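Local structure of methanol--corrinoid protein co-methyltransferase (Methanosarcina barkeri, 2I2X) at residues L122-L136 and G157-E170. The protein transfers the methyl group of methanol to the cob(I)amide carried by its partner protein MtaC, a step of methanogenesis from methanol. Sequence-based numbering, arbitrary orientation.
Sequences LRHTIGDIRENREFL and GADLLSVESMGGKE. With ZN (zinc ion), chain Q; K (potassium ion), chain S.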
# COMPACT_ATOMS: atom_id res chain seq x y z
N LEU A 122 -14.34 -17.09 3.84
CA LEU A 122 -13.23 -16.97 4.74
C LEU A 122 -12.22 -18.12 4.55
O LEU A 122 -12.56 -19.29 4.59
CB LEU A 122 -13.75 -16.89 6.17
CG LEU A 122 -12.68 -16.88 7.27
CD1 LEU A 122 -11.81 -15.65 7.17
CD2 LEU A 122 -13.30 -17.03 8.66
N ARG A 123 -10.96 -17.78 4.35
CA ARG A 123 -9.95 -18.78 4.21
C ARG A 123 -9.05 -18.70 5.41
O ARG A 123 -8.59 -17.61 5.77
CB ARG A 123 -9.14 -18.49 2.98
CG ARG A 123 -7.93 -19.37 2.81
CD ARG A 123 -7.23 -18.85 1.59
NE ARG A 123 -6.73 -19.91 0.78
CZ ARG A 123 -6.77 -19.94 -0.54
NH1 ARG A 123 -7.28 -18.95 -1.25
NH2 ARG A 123 -6.27 -21.00 -1.14
N HIS A 124 -8.84 -19.86 6.03
CA HIS A 124 -7.89 -20.01 7.10
C HIS A 124 -6.78 -20.88 6.60
O HIS A 124 -7.02 -21.95 6.04
CB HIS A 124 -8.54 -20.66 8.32
CG HIS A 124 -8.87 -19.69 9.41
ND1 HIS A 124 -9.48 -18.47 9.16
CD2 HIS A 124 -8.66 -19.74 10.74
CE1 HIS A 124 -9.64 -17.83 10.30
NE2 HIS A 124 -9.13 -18.57 11.27
N THR A 125 -5.55 -20.41 6.80
CA THR A 125 -4.34 -21.11 6.45
C THR A 125 -3.63 -21.51 7.75
O THR A 125 -2.99 -20.68 8.42
CB THR A 125 -3.44 -20.19 5.60
OG1 THR A 125 -4.13 -19.83 4.42
CG2 THR A 125 -2.08 -20.86 5.24
N ILE A 126 -3.75 -22.80 8.10
CA ILE A 126 -3.17 -23.36 9.30
C ILE A 126 -1.66 -23.23 9.15
O ILE A 126 -1.12 -23.25 8.04
CB ILE A 126 -3.65 -24.84 9.45
CG1 ILE A 126 -5.08 -24.89 10.03
CG2 ILE A 126 -2.73 -25.70 10.38
CD1 ILE A 126 -6.11 -24.00 9.34
N GLY A 127 -0.96 -23.01 10.26
CA GLY A 127 0.50 -23.11 10.26
C GLY A 127 1.05 -24.54 10.23
O GLY A 127 0.55 -25.43 10.92
N ASP A 128 2.10 -24.78 9.44
CA ASP A 128 2.75 -26.09 9.47
C ASP A 128 3.58 -26.16 10.72
O ASP A 128 4.73 -25.77 10.74
CB ASP A 128 3.61 -26.40 8.24
CG ASP A 128 3.85 -27.92 8.05
OD1 ASP A 128 3.74 -28.64 9.07
OD2 ASP A 128 4.14 -28.37 6.92
N ILE A 129 2.95 -26.66 11.78
CA ILE A 129 3.57 -26.70 13.09
C ILE A 129 4.43 -27.96 13.33
O ILE A 129 5.03 -28.10 14.40
CB ILE A 129 2.49 -26.59 14.19
CG1 ILE A 129 1.47 -27.74 14.09
CG2 ILE A 129 1.80 -25.28 14.10
CD1 ILE A 129 0.55 -27.89 15.31
N ARG A 130 4.51 -28.86 12.34
CA ARG A 130 5.23 -30.14 12.50
C ARG A 130 6.77 -29.98 12.50
O ARG A 130 7.47 -30.53 11.66
CB ARG A 130 4.80 -31.13 11.41
CG ARG A 130 3.30 -31.42 11.36
CD ARG A 130 2.90 -32.16 10.09
NE ARG A 130 3.31 -31.46 8.88
CZ ARG A 130 3.59 -32.03 7.71
NH1 ARG A 130 3.52 -33.37 7.55
NH2 ARG A 130 3.96 -31.27 6.69
N GLU A 131 7.26 -29.22 13.48
CA GLU A 131 8.69 -28.90 13.60
C GLU A 131 9.03 -28.48 15.06
O GLU A 131 8.18 -27.93 15.75
CB GLU A 131 9.04 -27.80 12.62
CG GLU A 131 10.45 -27.31 12.72
CD GLU A 131 10.88 -26.48 11.55
OE1 GLU A 131 10.26 -25.42 11.30
OE2 GLU A 131 11.88 -26.86 10.90
N ASN A 132 10.24 -28.79 15.52
CA ASN A 132 10.77 -28.23 16.76
C ASN A 132 12.04 -27.50 16.45
O ASN A 132 12.41 -27.41 15.28
CB ASN A 132 11.00 -29.26 17.88
CG ASN A 132 11.90 -30.43 17.46
OD1 ASN A 132 11.54 -31.60 17.67
ND2 ASN A 132 13.07 -30.14 16.87
N ARG A 133 12.69 -26.99 17.49
CA ARG A 133 13.93 -26.23 17.36
C ARG A 133 15.04 -26.94 16.54
O ARG A 133 15.72 -26.30 15.75
CB ARG A 133 14.41 -25.81 18.75
CG ARG A 133 15.90 -25.50 18.91
CD ARG A 133 16.06 -24.41 19.95
NE ARG A 133 17.36 -24.34 20.63
CZ ARG A 133 18.52 -23.99 20.07
NH1 ARG A 133 18.62 -23.72 18.77
NH2 ARG A 133 19.60 -23.93 20.83
N GLU A 134 15.22 -28.24 16.72
CA GLU A 134 16.28 -28.94 15.98
C GLU A 134 15.88 -29.52 14.62
O GLU A 134 16.63 -29.41 13.67
CB GLU A 134 17.05 -29.98 16.83
CG GLU A 134 16.30 -30.62 18.02
CD GLU A 134 16.18 -29.68 19.25
OE1 GLU A 134 15.11 -29.72 19.91
OE2 GLU A 134 17.13 -28.91 19.54
N PHE A 135 14.70 -30.14 14.51
CA PHE A 135 14.28 -30.72 13.22
C PHE A 135 12.79 -30.78 12.91
O PHE A 135 11.93 -30.60 13.78
CB PHE A 135 14.87 -32.11 12.93
CG PHE A 135 15.62 -32.75 14.05
CD1 PHE A 135 14.94 -33.36 15.09
CD2 PHE A 135 17.01 -32.79 14.02
CE1 PHE A 135 15.65 -33.98 16.13
CE2 PHE A 135 17.74 -33.39 15.03
CZ PHE A 135 17.05 -34.00 16.10
N LEU A 136 12.53 -31.07 11.64
CA LEU A 136 11.20 -31.35 11.16
C LEU A 136 10.71 -32.58 11.89
O LEU A 136 11.51 -33.47 12.24
CB LEU A 136 11.18 -31.59 9.65
CG LEU A 136 11.47 -30.41 8.72
CD1 LEU A 136 11.46 -30.83 7.24
CD2 LEU A 136 10.50 -29.25 8.96
N GLY A 157 -16.27 -21.59 11.17
CA GLY A 157 -16.42 -20.47 10.25
C GLY A 157 -15.49 -20.39 9.04
O GLY A 157 -15.79 -19.65 8.09
N ALA A 158 -14.37 -21.13 9.07
CA ALA A 158 -13.50 -21.17 7.90
C ALA A 158 -14.16 -21.92 6.75
O ALA A 158 -14.72 -23.00 6.94
CB ALA A 158 -12.13 -21.73 8.22
N ASP A 159 -14.13 -21.30 5.57
CA ASP A 159 -14.75 -21.82 4.36
C ASP A 159 -13.72 -22.57 3.50
O ASP A 159 -14.02 -23.61 2.91
CB ASP A 159 -15.33 -20.66 3.55
CG ASP A 159 -16.46 -19.94 4.27
OD1 ASP A 159 -16.34 -18.72 4.51
OD2 ASP A 159 -17.49 -20.57 4.59
N LEU A 160 -12.50 -22.05 3.44
CA LEU A 160 -11.43 -22.67 2.65
C LEU A 160 -10.30 -23.03 3.58
O LEU A 160 -10.02 -22.31 4.54
CB LEU A 160 -10.95 -21.73 1.53
CG LEU A 160 -12.04 -20.97 0.74
CD1 LEU A 160 -11.49 -19.74 0.03
CD2 LEU A 160 -12.79 -21.81 -0.26
N LEU A 161 -9.66 -24.16 3.31
CA LEU A 161 -8.58 -24.64 4.15
C LEU A 161 -7.29 -24.76 3.35
O LEU A 161 -7.30 -25.31 2.26
CB LEU A 161 -8.94 -26.02 4.75
CG LEU A 161 -10.27 -26.16 5.50
CD1 LEU A 161 -10.49 -27.59 5.95
CD2 LEU A 161 -10.34 -25.20 6.70
N SER A 162 -6.19 -24.25 3.90
CA SER A 162 -4.91 -24.24 3.22
C SER A 162 -3.81 -24.38 4.25
O SER A 162 -4.06 -24.25 5.46
CB SER A 162 -4.72 -22.89 2.53
OG SER A 162 -5.31 -22.85 1.25
N VAL A 163 -2.59 -24.63 3.77
CA VAL A 163 -1.39 -24.60 4.60
C VAL A 163 -0.26 -24.30 3.64
O VAL A 163 -0.37 -24.60 2.46
CB VAL A 163 -1.10 -25.97 5.32
CG1 VAL A 163 -1.19 -27.14 4.38
CG2 VAL A 163 0.30 -25.97 5.98
N GLU A 164 0.81 -23.72 4.15
CA GLU A 164 2.06 -23.65 3.40
C GLU A 164 2.99 -24.71 3.99
O GLU A 164 3.68 -24.45 4.97
CB GLU A 164 2.71 -22.28 3.58
CG GLU A 164 1.71 -21.19 3.69
CD GLU A 164 2.17 -19.91 3.03
OE1 GLU A 164 3.32 -19.83 2.58
OE2 GLU A 164 1.37 -18.96 2.95
N SER A 165 2.99 -25.90 3.41
CA SER A 165 3.66 -27.03 4.08
C SER A 165 5.18 -27.13 3.83
O SER A 165 5.68 -26.60 2.85
CB SER A 165 2.94 -28.35 3.83
OG SER A 165 2.84 -28.67 2.46
N MET A 166 5.89 -27.79 4.74
CA MET A 166 7.33 -27.73 4.82
C MET A 166 8.07 -28.98 4.29
O MET A 166 9.31 -29.08 4.40
CB MET A 166 7.75 -27.50 6.27
CG MET A 166 7.28 -26.22 6.94
SD MET A 166 7.77 -26.19 8.72
CE MET A 166 6.99 -27.68 9.38
N GLY A 167 7.35 -29.94 3.72
CA GLY A 167 8.03 -31.13 3.16
C GLY A 167 9.22 -30.78 2.27
O GLY A 167 9.10 -30.04 1.30
N GLY A 168 10.39 -31.30 2.62
CA GLY A 168 11.59 -31.09 1.81
C GLY A 168 12.32 -29.77 2.08
O GLY A 168 13.34 -29.48 1.44
N LYS A 169 11.81 -28.98 3.02
CA LYS A 169 12.40 -27.69 3.34
C LYS A 169 13.88 -27.77 3.75
O LYS A 169 14.71 -26.96 3.29
CB LYS A 169 11.54 -27.02 4.43
CG LYS A 169 12.07 -25.75 5.04
CD LYS A 169 10.98 -25.06 5.87
CE LYS A 169 11.01 -25.44 7.34
NZ LYS A 169 11.77 -24.47 8.15
N GLU A 170 14.23 -28.74 4.58
CA GLU A 170 15.58 -28.87 5.14
C GLU A 170 16.63 -29.17 4.06
O GLU A 170 17.72 -28.59 4.07
CB GLU A 170 15.62 -29.89 6.30
CG GLU A 170 15.64 -31.42 5.93
CD GLU A 170 14.39 -31.93 5.18
OE1 GLU A 170 14.13 -31.48 4.03
OE2 GLU A 170 13.69 -32.82 5.71
ZN ZN Q . 3.70 -18.15 1.34
K K S . 2.14 -16.68 3.25
O HOH W 1 0.98 -22.39 6.58
O HOH W 2 3.22 -22.97 7.62
O HOH W 3 13.81 -26.88 8.94
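The guanidinium of Arg123 meets Ser162 edge-on: NE and NH2 both hydrogen-bond to OG, which also pairs with Gly216, at 3.3 and 3.2 Å in the guanidinium plane, while NH1 forms a salt bridge with Glu42. Beyond the strands the carboxylate of Asp128 ties Arg130 to the loop of Met166. Arg130 grips it side-on, NE to OD1 and NH2 to OD2, the latter nearly straight at 177°. OD2 also takes the backbone N of Met166 (2.9 Å) on its anti side, 28° out of the carboxylate plane. With CG anti to the backbone N (chi1 -159°), the carboxylate swings across to that loop, where Met166 CE packs 3.4 Å from Asp128 CG. Met166 N would probably lose its acceptor were an alanine here, and Arg130 the carboxylate at NE and NH2, leaving its Asp195 bond at NH1. Met166 CE touches Leu136 CD2 at 3.9 Å. Two waters bridge the diverging backbones beside Glu164, whose OE1 binds zinc and OE2 potassium. Strands 119-126 and 160-163 are parallel neighbours in the TIM barrel, His124 N bonding Leu160 O (3.1 Å). Helix 143-155 makes the beta-alpha-beta crossover, packing on Ile126, while helix 181-210 covers Val163 and Ser165.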